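PDB 4A1R: LIP from Serratia marcescens, which is a membrane-bound lipoprotein component of the type VI secretion system, probably helping to anchor or assemble the secretion machinery at the cell envelope. Local coordinates for residues V94-I108 with H134-K146. Numbering follows the deposited sequence. Where two conformers were deposited one is given.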
ATOM      1  N   VAL A  94      -2.559  -0.299   1.660  1.00 18.01           N
ATOM      2  CA  VAL A  94      -1.505  -1.319   1.672  1.00 19.32           C
ATOM      3  C   VAL A  94      -1.868  -2.256   2.821  1.00 25.65           C
ATOM      4  O   VAL A  94      -2.226  -1.783   3.921  1.00 20.51           O
ATOM      5  CB  VAL A  94      -0.077  -0.743   1.859  1.00 22.34           C
ATOM      6  CG1 VAL A  94       0.981  -1.835   1.680  1.00 24.89           C
ATOM      7  CG2 VAL A  94       0.196   0.402   0.890  1.00 24.65           C
ATOM      8  N   ILE A  95      -1.828  -3.562   2.543  1.00 20.00           N
ATOM      9  CA  ILE A  95      -2.134  -4.630   3.516  1.00 19.74           C
ATOM     10  C   ILE A  95      -0.892  -5.526   3.612  1.00 18.41           C
ATOM     11  O   ILE A  95      -0.288  -5.876   2.592  1.00 21.26           O
ATOM     12  CB  ILE A  95      -3.349  -5.508   3.046  1.00 22.09           C
ATOM     13  CG1 ILE A  95      -4.619  -4.672   2.922  1.00 21.56           C
ATOM     14  CG2 ILE A  95      -3.602  -6.698   4.003  1.00 21.45           C
ATOM     15  CD1 ILE A  95      -5.798  -5.376   2.282  1.00 22.49           C
ATOM     16  N   ALA A  96      -0.493  -5.902   4.823  1.00 15.57           N
ATOM     17  CA  ALA A  96       0.649  -6.824   5.007  1.00 14.60           C
ATOM     18  C   ALA A  96       0.063  -8.005   5.786  1.00 18.49           C
ATOM     19  O   ALA A  96      -0.441  -7.805   6.884  1.00 16.89           O
ATOM     20  CB  ALA A  96       1.723  -6.179   5.858  1.00 21.16           C
ATOM     21  N   GLU A  97       0.110  -9.206   5.224  1.00 17.85           N
ATOM     22  CA  GLU A  97      -0.583 -10.363   5.862  1.00 19.75           C
ATOM     23  C   GLU A  97       0.354 -11.048   6.886  1.00 23.20           C
ATOM     24  O   GLU A  97       0.874 -12.158   6.660  1.00 20.72           O
ATOM     25  CB  GLU A  97      -1.090 -11.341   4.793  1.00 20.71           C
ATOM     26  CG  GLU A  97      -2.026 -10.674   3.763  1.00 18.54           C
ATOM     27  CD  GLU A  97      -2.821 -11.647   2.877  1.00 24.24           C
ATOM     28  OE1 GLU A  97      -2.574 -12.860   2.937  1.00 26.63           O
ATOM     29  OE2 GLU A  97      -3.704 -11.166   2.117  1.00 25.22           O
ATOM     30  N   TYR A  98       0.627 -10.346   7.986  1.00 19.13           N
ATOM     31  CA  TYR A  98       1.413 -10.917   9.083  1.00 21.45           C
ATOM     32  C   TYR A  98       0.754 -12.214   9.590  1.00 22.53           C
ATOM     33  O   TYR A  98      -0.471 -12.271   9.708  1.00 22.69           O
ATOM     34  CB  TYR A  98       1.466  -9.945  10.270  1.00 19.39           C
ATOM     35  CG  TYR A  98       2.338  -8.720  10.027  1.00 19.90           C
ATOM     36  CD1 TYR A  98       3.708  -8.748  10.305  1.00 18.64           C
ATOM     37  CD2 TYR A  98       1.787  -7.553   9.509  1.00 21.03           C
ATOM     38  CE1 TYR A  98       4.497  -7.633  10.102  1.00 20.05           C
ATOM     39  CE2 TYR A  98       2.577  -6.438   9.282  1.00 23.45           C
ATOM     40  CZ  TYR A  98       3.935  -6.486   9.568  1.00 21.93           C
ATOM     41  OH  TYR A  98       4.731  -5.369   9.344  1.00 28.35           O
ATOM     42  N   GLN A  99       1.567 -13.189   9.968  1.00 19.11           N
ATOM     43  CA  GLN A  99       1.013 -14.444  10.594  1.00 24.48           C
ATOM     44  C   GLN A  99       0.412 -14.242  11.987  1.00 29.91           C
ATOM     45  O   GLN A  99      -0.449 -15.024  12.434  1.00 33.56           O
ATOM     46  CB  GLN A  99       2.084 -15.519  10.712  1.00 26.64           C
ATOM     47  CG  GLN A  99       2.825 -15.916   9.451  1.00 25.99           C
ATOM     48  CD  GLN A  99       3.830 -17.010   9.762  1.00 31.06           C
ATOM     49  OE1 GLN A  99       3.948 -17.440  10.915  1.00 41.85           O
ATOM     50  NE2 GLN A  99       4.523 -17.491   8.749  1.00 25.95           N
ATOM     51  N   ASN A 100       0.864 -13.204  12.679  1.00 27.26           N
ATOM     52  CA  ASN A 100       0.347 -12.879  14.001  1.00 29.40           C
ATOM     53  C   ASN A 100      -0.171 -11.476  13.965  1.00 26.50           C
ATOM     54  O   ASN A 100       0.561 -10.538  14.239  1.00 30.78           O
ATOM     55  CB  ASN A 100       1.457 -12.979  15.050  1.00 35.43           C
ATOM     56  CG  ASN A 100       1.693 -14.395  15.505  1.00 39.70           C
ATOM     57  OD1 ASN A 100       2.689 -15.025  15.139  1.00 52.37           O
ATOM     58  ND2 ASN A 100       0.757 -14.918  16.277  1.00 35.87           N
ATOM     59  N   LEU A 101      -1.446 -11.344  13.637  1.00 24.78           N
ATOM     60  CA  LEU A 101      -2.053 -10.063  13.339  1.00 29.92           C
ATOM     61  C   LEU A 101      -2.172  -9.117  14.540  1.00 32.63           C
ATOM     62  O   LEU A 101      -2.140  -7.885  14.386  1.00 22.02           O
ATOM     63  CB  LEU A 101      -3.461 -10.314  12.820  1.00 30.51           C
ATOM     64  CG  LEU A 101      -3.724 -10.548  11.350  1.00 36.85           C
ATOM     65  CD1 LEU A 101      -5.229 -10.553  11.251  1.00 48.91           C
ATOM     66  CD2 LEU A 101      -3.119  -9.470  10.450  1.00 29.96           C
ATOM     67  N   ASP A 102      -2.365  -9.675  15.732  1.00 31.37           N
ATOM     68  CA  ASP A 102      -2.613  -8.848  16.930  1.00 31.48           C
ATOM     69  C   ASP A 102      -1.546  -7.822  17.199  1.00 25.16           C
ATOM     70  O   ASP A 102      -0.368  -8.146  17.226  1.00 31.22           O
ATOM     71  CB  ASP A 102      -2.764  -9.709  18.183  1.00 39.03           C
ATOM     72  CG  ASP A 102      -4.078 -10.401  18.236  1.00 43.67           C
ATOM     73  OD1 ASP A 102      -4.923 -10.131  17.359  1.00 40.08           O
ATOM     74  OD2 ASP A 102      -4.260 -11.223  19.149  1.00 46.04           O
ATOM     75  N   GLY A 103      -1.977  -6.586  17.449  1.00 27.52           N
ATOM     76  CA  GLY A 103      -1.046  -5.504  17.735  1.00 29.59           C
ATOM     77  C   GLY A 103      -0.117  -5.044  16.617  1.00 38.49           C
ATOM     78  O   GLY A 103       0.830  -4.307  16.878  1.00 39.45           O
ATOM     79  N   LYS A 104      -0.381  -5.478  15.379  1.00 35.14           N
ATOM     80  CA  LYS A 104       0.430  -5.078  14.229  1.00 29.34           C
ATOM     81  C   LYS A 104      -0.333  -4.086  13.373  1.00 27.63           C
ATOM     82  O   LYS A 104      -1.569  -4.158  13.263  1.00 26.36           O
ATOM     83  CB  LYS A 104       0.835  -6.292  13.380  1.00 34.05           C
ATOM     84  CG  LYS A 104       1.499  -7.413  14.150  1.00 30.01           C
ATOM     85  CD  LYS A 104       2.960  -7.573  13.831  1.00 25.12           C
ATOM     86  CE  LYS A 104       3.509  -8.851  14.458  1.00 26.42           C
ATOM     87  NZ  LYS A 104       2.588  -9.299  15.572  1.00 25.94           N
ATOM     88  N   THR A 105       0.390  -3.135  12.777  1.00 26.18           N
ATOM     89  CA  THR A 105      -0.234  -2.235  11.804  1.00 25.91           C
ATOM     90  C   THR A 105      -0.189  -2.970  10.459  1.00 27.24           C
ATOM     91  O   THR A 105       0.772  -2.839   9.687  1.00 25.24           O
ATOM     92  CB  THR A 105       0.480  -0.848  11.758  1.00 27.49           C
ATOM     93  OG1 THR A 105       0.531  -0.304  13.089  1.00 27.27           O
ATOM     94  CG2 THR A 105      -0.285   0.141  10.838  1.00 27.22           C
ATOM     95  N   TRP A 106      -1.217  -3.783  10.217  1.00 28.33           N
ATOM     96  CA  TRP A 106      -1.256  -4.633   9.018  1.00 25.28           C
ATOM     97  C   TRP A 106      -1.903  -3.950   7.845  1.00 21.62           C
ATOM     98  O   TRP A 106      -1.923  -4.499   6.731  1.00 19.54           O
ATOM     99  CB  TRP A 106      -1.970  -5.966   9.313  1.00 25.23           C
ATOM    100  CG  TRP A 106      -3.352  -5.872   9.920  1.00 23.28           C
ATOM    101  CD1 TRP A 106      -3.674  -6.013  11.276  1.00 25.91           C
ATOM    102  CD2 TRP A 106      -4.652  -5.689   9.241  1.00 24.69           C
ATOM    103  NE1 TRP A 106      -5.016  -5.924  11.468  1.00 21.99           N
ATOM    104  CE2 TRP A 106      -5.665  -5.718  10.296  1.00 26.12           C
ATOM    105  CE3 TRP A 106      -5.064  -5.528   7.905  1.00 19.37           C
ATOM    106  CZ2 TRP A 106      -7.022  -5.574  10.019  1.00 23.21           C
ATOM    107  CZ3 TRP A 106      -6.435  -5.368   7.646  1.00 20.51           C
ATOM    108  CH2 TRP A 106      -7.390  -5.380   8.675  1.00 22.88           C
ATOM    109  N   ARG A 107      -2.490  -2.781   8.079  1.00 21.11           N
ATOM    110  CA  ARG A 107      -3.077  -1.959   6.975  1.00 20.73           C
ATOM    111  C   ARG A 107      -2.709  -0.479   7.118  1.00 28.92           C
ATOM    112  O   ARG A 107      -2.727   0.081   8.247  1.00 22.17           O
ATOM    113  CB  ARG A 107      -4.591  -2.149   6.965  1.00 22.79           C
ATOM    114  CG  ARG A 107      -5.469  -0.949   6.691  1.00 33.73           C
ATOM    115  CD  ARG A 107      -6.947  -1.272   6.955  1.00 31.28           C
ATOM    116  NE  ARG A 107      -7.253  -1.499   8.374  1.00 26.35           N
ATOM    117  CZ  ARG A 107      -8.371  -2.060   8.831  1.00 26.40           C
ATOM    118  NH1 ARG A 107      -9.343  -2.440   7.993  1.00 25.02           N
ATOM    119  NH2 ARG A 107      -8.523  -2.241  10.142  1.00 27.90           N
ATOM    120  N   ILE A 108      -2.361   0.155   5.993  1.00 28.76           N
ATOM    121  CA  ILE A 108      -2.222   1.619   5.958  1.00 30.93           C
ATOM    122  C   ILE A 108      -2.912   2.171   4.707  1.00 30.71           C
ATOM    123  O   ILE A 108      -3.035   1.480   3.684  1.00 23.94           O
ATOM    124  CB  ILE A 108      -0.751   2.120   6.030  1.00 27.40           C
ATOM    125  CG1 ILE A 108       0.057   1.724   4.771  1.00 24.08           C
ATOM    126  CG2 ILE A 108      -0.061   1.775   7.359  1.00 26.42           C
ATOM    127  CD1 ILE A 108       1.507   2.182   4.751  1.00 30.62           C
ATOM    128  N   HIS A 134       7.906   5.439   0.194  1.00 27.93           N
ATOM    129  CA  HIS A 134       8.733   4.386   0.748  1.00 31.47           C
ATOM    130  C   HIS A 134       8.061   3.854   1.992  1.00 28.76           C
ATOM    131  O   HIS A 134       7.673   4.633   2.880  1.00 23.85           O
ATOM    132  CB  HIS A 134      10.130   4.938   1.084  0.58 35.51           C
ATOM    133  CG  HIS A 134      10.963   5.320  -0.135  0.58 33.43           C
ATOM    134  ND1 HIS A 134      12.215   4.874  -0.323  0.58 38.53           N
ATOM    135  CD2 HIS A 134      10.669   6.130  -1.231  0.58 36.28           C
ATOM    136  CE1 HIS A 134      12.703   5.366  -1.477  0.58 34.93           C
ATOM    137  NE2 HIS A 134      11.753   6.132  -2.032  0.58 42.35           N
ATOM    138  N   ILE A 135       7.913   2.533   2.049  1.00 26.55           N
ATOM    139  CA  ILE A 135       7.204   1.834   3.135  1.00 27.66           C
ATOM    140  C   ILE A 135       8.139   0.799   3.745  1.00 26.91           C
ATOM    141  O   ILE A 135       8.901   0.110   3.035  1.00 26.61           O
ATOM    142  CB  ILE A 135       5.912   1.116   2.641  1.00 29.72           C
ATOM    143  CG1 ILE A 135       4.985   2.069   1.881  1.00 31.48           C
ATOM    144  CG2 ILE A 135       5.151   0.427   3.784  1.00 27.10           C
ATOM    145  CD1 ILE A 135       4.494   3.260   2.686  1.00 32.35           C
ATOM    146  N   VAL A 136       8.099   0.677   5.065  1.00 25.54           N
ATOM    147  CA  VAL A 136       8.805  -0.426   5.708  1.00 24.92           C
ATOM    148  C   VAL A 136       7.785  -1.409   6.309  1.00 29.46           C
ATOM    149  O   VAL A 136       6.854  -0.999   7.025  1.00 28.03           O
ATOM    150  CB  VAL A 136       9.760   0.056   6.812  1.00 36.44           C
ATOM    151  CG1 VAL A 136      10.481  -1.141   7.435  1.00 31.76           C
ATOM    152  CG2 VAL A 136      10.771   1.052   6.242  1.00 31.71           C
ATOM    153  N   ALA A 137       7.941  -2.694   5.986  1.00 27.35           N
ATOM    154  CA  ALA A 137       7.238  -3.771   6.724  1.00 24.00           C
ATOM    155  C   ALA A 137       8.104  -4.126   7.942  1.00 23.55           C
ATOM    156  O   ALA A 137       9.096  -4.848   7.851  1.00 29.53           O
ATOM    157  CB  ALA A 137       7.018  -4.987   5.832  1.00 24.73           C
ATOM    158  N   GLY A 138       7.737  -3.562   9.087  1.00 27.61           N
ATOM    159  CA  GLY A 138       8.532  -3.734  10.278  1.00 29.07           C
ATOM    160  C   GLY A 138       7.905  -4.791  11.165  1.00 38.70           C
ATOM    161  O   GLY A 138       6.774  -5.251  10.925  1.00 30.54           O
ATOM    162  N   VAL A 139       8.641  -5.165  12.199  1.00 35.68           N
ATOM    163  CA  VAL A 139       8.174  -6.125  13.188  1.00 35.00           C
ATOM    164  C   VAL A 139       6.792  -5.748  13.732  1.00 33.43           C
ATOM    165  O   VAL A 139       5.955  -6.610  13.930  1.00 39.91           O
ATOM    166  CB  VAL A 139       9.231  -6.284  14.321  1.00 44.39           C
ATOM    167  CG1 VAL A 139       8.649  -6.956  15.549  1.00 43.63           C
ATOM    168  CG2 VAL A 139      10.430  -7.078  13.820  1.00 38.61           C
ATOM    169  N   SER A 140       6.535  -4.468  13.967  1.00 37.38           N
ATOM    170  CA  SER A 140       5.253  -4.072  14.536  1.00 32.57           C
ATOM    171  C   SER A 140       4.199  -3.714  13.485  1.00 22.34           C
ATOM    172  O   SER A 140       3.067  -3.438  13.828  1.00 27.97           O
ATOM    173  CB  SER A 140       5.428  -2.939  15.562  1.00 34.86           C
ATOM    174  OG  SER A 140       5.818  -1.706  14.948  1.00 43.24           O
ATOM    175  N   GLY A 141       4.553  -3.735  12.200  1.00 26.74           N
ATOM    176  CA  GLY A 141       3.589  -3.320  11.184  1.00 18.41           C
ATOM    177  C   GLY A 141       4.226  -2.501  10.075  1.00 18.12           C
ATOM    178  O   GLY A 141       5.445  -2.351   9.995  1.00 23.85           O
ATOM    179  N   LEU A 142       3.376  -2.006   9.198  1.00 22.86           N
ATOM    180  CA  LEU A 142       3.820  -1.212   8.071  1.00 23.86           C
ATOM    181  C   LEU A 142       3.967   0.223   8.556  1.00 25.04           C
ATOM    182  O   LEU A 142       3.103   0.718   9.316  1.00 23.38           O
ATOM    183  CB  LEU A 142       2.731  -1.176   6.999  1.00 21.00           C
ATOM    184  CG  LEU A 142       2.445  -2.448   6.195  1.00 21.58           C
ATOM    185  CD1 LEU A 142       1.048  -2.426   5.635  1.00 24.62           C
ATOM    186  CD2 LEU A 142       3.480  -2.653   5.091  1.00 22.53           C
ATOM    187  N   ARG A 143       4.998   0.909   8.066  1.00 26.52           N
ATOM    188  CA  ARG A 143       5.055   2.344   8.279  1.00 31.53           C
ATOM    189  C   ARG A 143       5.725   3.060   7.093  1.00 27.60           C
ATOM    190  O   ARG A 143       6.699   2.560   6.518  1.00 26.20           O
ATOM    191  CB  ARG A 143       5.782   2.660   9.565  1.00 31.21           C
ATOM    192  CG  ARG A 143       7.237   2.284   9.511  1.00 35.73           C
ATOM    193  CD  ARG A 143       7.978   2.632  10.790  1.00 42.55           C
ATOM    194  NE  ARG A 143       9.410   2.604  10.519  1.00 39.80           N
ATOM    195  CZ  ARG A 143      10.181   1.528  10.617  1.00 41.27           C
ATOM    196  NH1 ARG A 143       9.676   0.363  11.025  1.00 43.71           N
ATOM    197  NH2 ARG A 143      11.466   1.628  10.321  1.00 44.46           N
ATOM    198  N   PRO A 144       5.188   4.219   6.730  1.00 39.94           N
ATOM    199  CA  PRO A 144       5.918   5.034   5.750  1.00 43.23           C
ATOM    200  C   PRO A 144       7.236   5.564   6.333  1.00 46.10           C
ATOM    201  O   PRO A 144       7.339   5.737   7.547  1.00 44.72           O
ATOM    202  CB  PRO A 144       4.932   6.149   5.401  1.00 41.92           C
ATOM    203  CG  PRO A 144       3.890   6.144   6.479  1.00 49.01           C
ATOM    204  CD  PRO A 144       3.849   4.756   7.052  1.00 36.50           C
ATOM    205  N   VAL A 145       8.236   5.768   5.466  1.00 49.87           N
ATOM    206  CA  VAL A 145       9.556   6.329   5.816  1.00 52.53           C
ATOM    207  C   VAL A 145       9.586   7.843   5.515  1.00 54.18           C
ATOM    208  O   VAL A 145       9.040   8.278   4.500  1.00 43.96           O
ATOM    209  CB  VAL A 145      10.684   5.658   4.996  1.00 52.73           C
ATOM    210  CG1 VAL A 145      12.059   6.026   5.538  1.00 67.30           C
ATOM    211  CG2 VAL A 145      10.527   4.154   4.995  1.00 58.91           C
ATOM    212  N   LYS A 146      10.230   8.632   6.380  1.00 62.85           N
ATOM    213  CA  LYS A 146      10.286  10.104   6.224  1.00 68.44           C
ATOM    214  C   LYS A 146      11.183  10.541   5.076  1.00 63.48           C
ATOM    215  O   LYS A 146      12.348  10.160   5.023  1.00 58.27           O
TER
HETATM  216  O   HOH W   1       2.875   1.559  12.235  1.00 61.11           O
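Leu142 lays its isobutyl group over the face of the 94-108 hairpin that carries Val94, Ala96 and Ile108. Its CG lies 3.8 Å from Ala96 CB, a methyl small enough to leave room for the branched side chain, while CD1 reaches Val94 CG1 at 4.0 Å. The side chains of Ile108 and Leu142 meet at a slant, Ile108 CG2 4.1 Å from Leu142 CB. Ile108 holds CG1 between its backbone N and carbonyl carbon (chi1 66°), and the extended chi2 (180°) carries CD1 away from CG2 to meet Ile135 CD1 tip to tip at 3.8 Å, beside Pro144 CD.

This apolar layer joins the two sheets of the beta-sandwich, for strands 91-96 and 107-111 belong to one and strands 130-138 and 141-144 to the other. Towards the turns a single beta bridge ties Thr105 to Gly141: Thr105 N donates to Ser140 O (2.9 Å), and Leu142 N to Thr105 O (2.8 Å, 167° at the hydrogen). Gly141 suits this place because a side chain would collide with Thr105 N and with the preceding carbonyl. A water links Thr105 OG1 to Leu142 O.

Tyr98 OH donates to Gly138 O (2.6 Å) in the carbonyl plane, an oxygen that also accepts Gly141 N within the type I turn 138-141. Lys104 CD rests over the rim of one face of the tyrosine ring, and the bent lysine chain ends with NZ bonded to Asn100 O (2.7 Å), a flexible aliphatic arm able to do both. Behind these residues, Val20 and Ile31 touch Tyr98, while Leu12 and Phe14 pack on Val94.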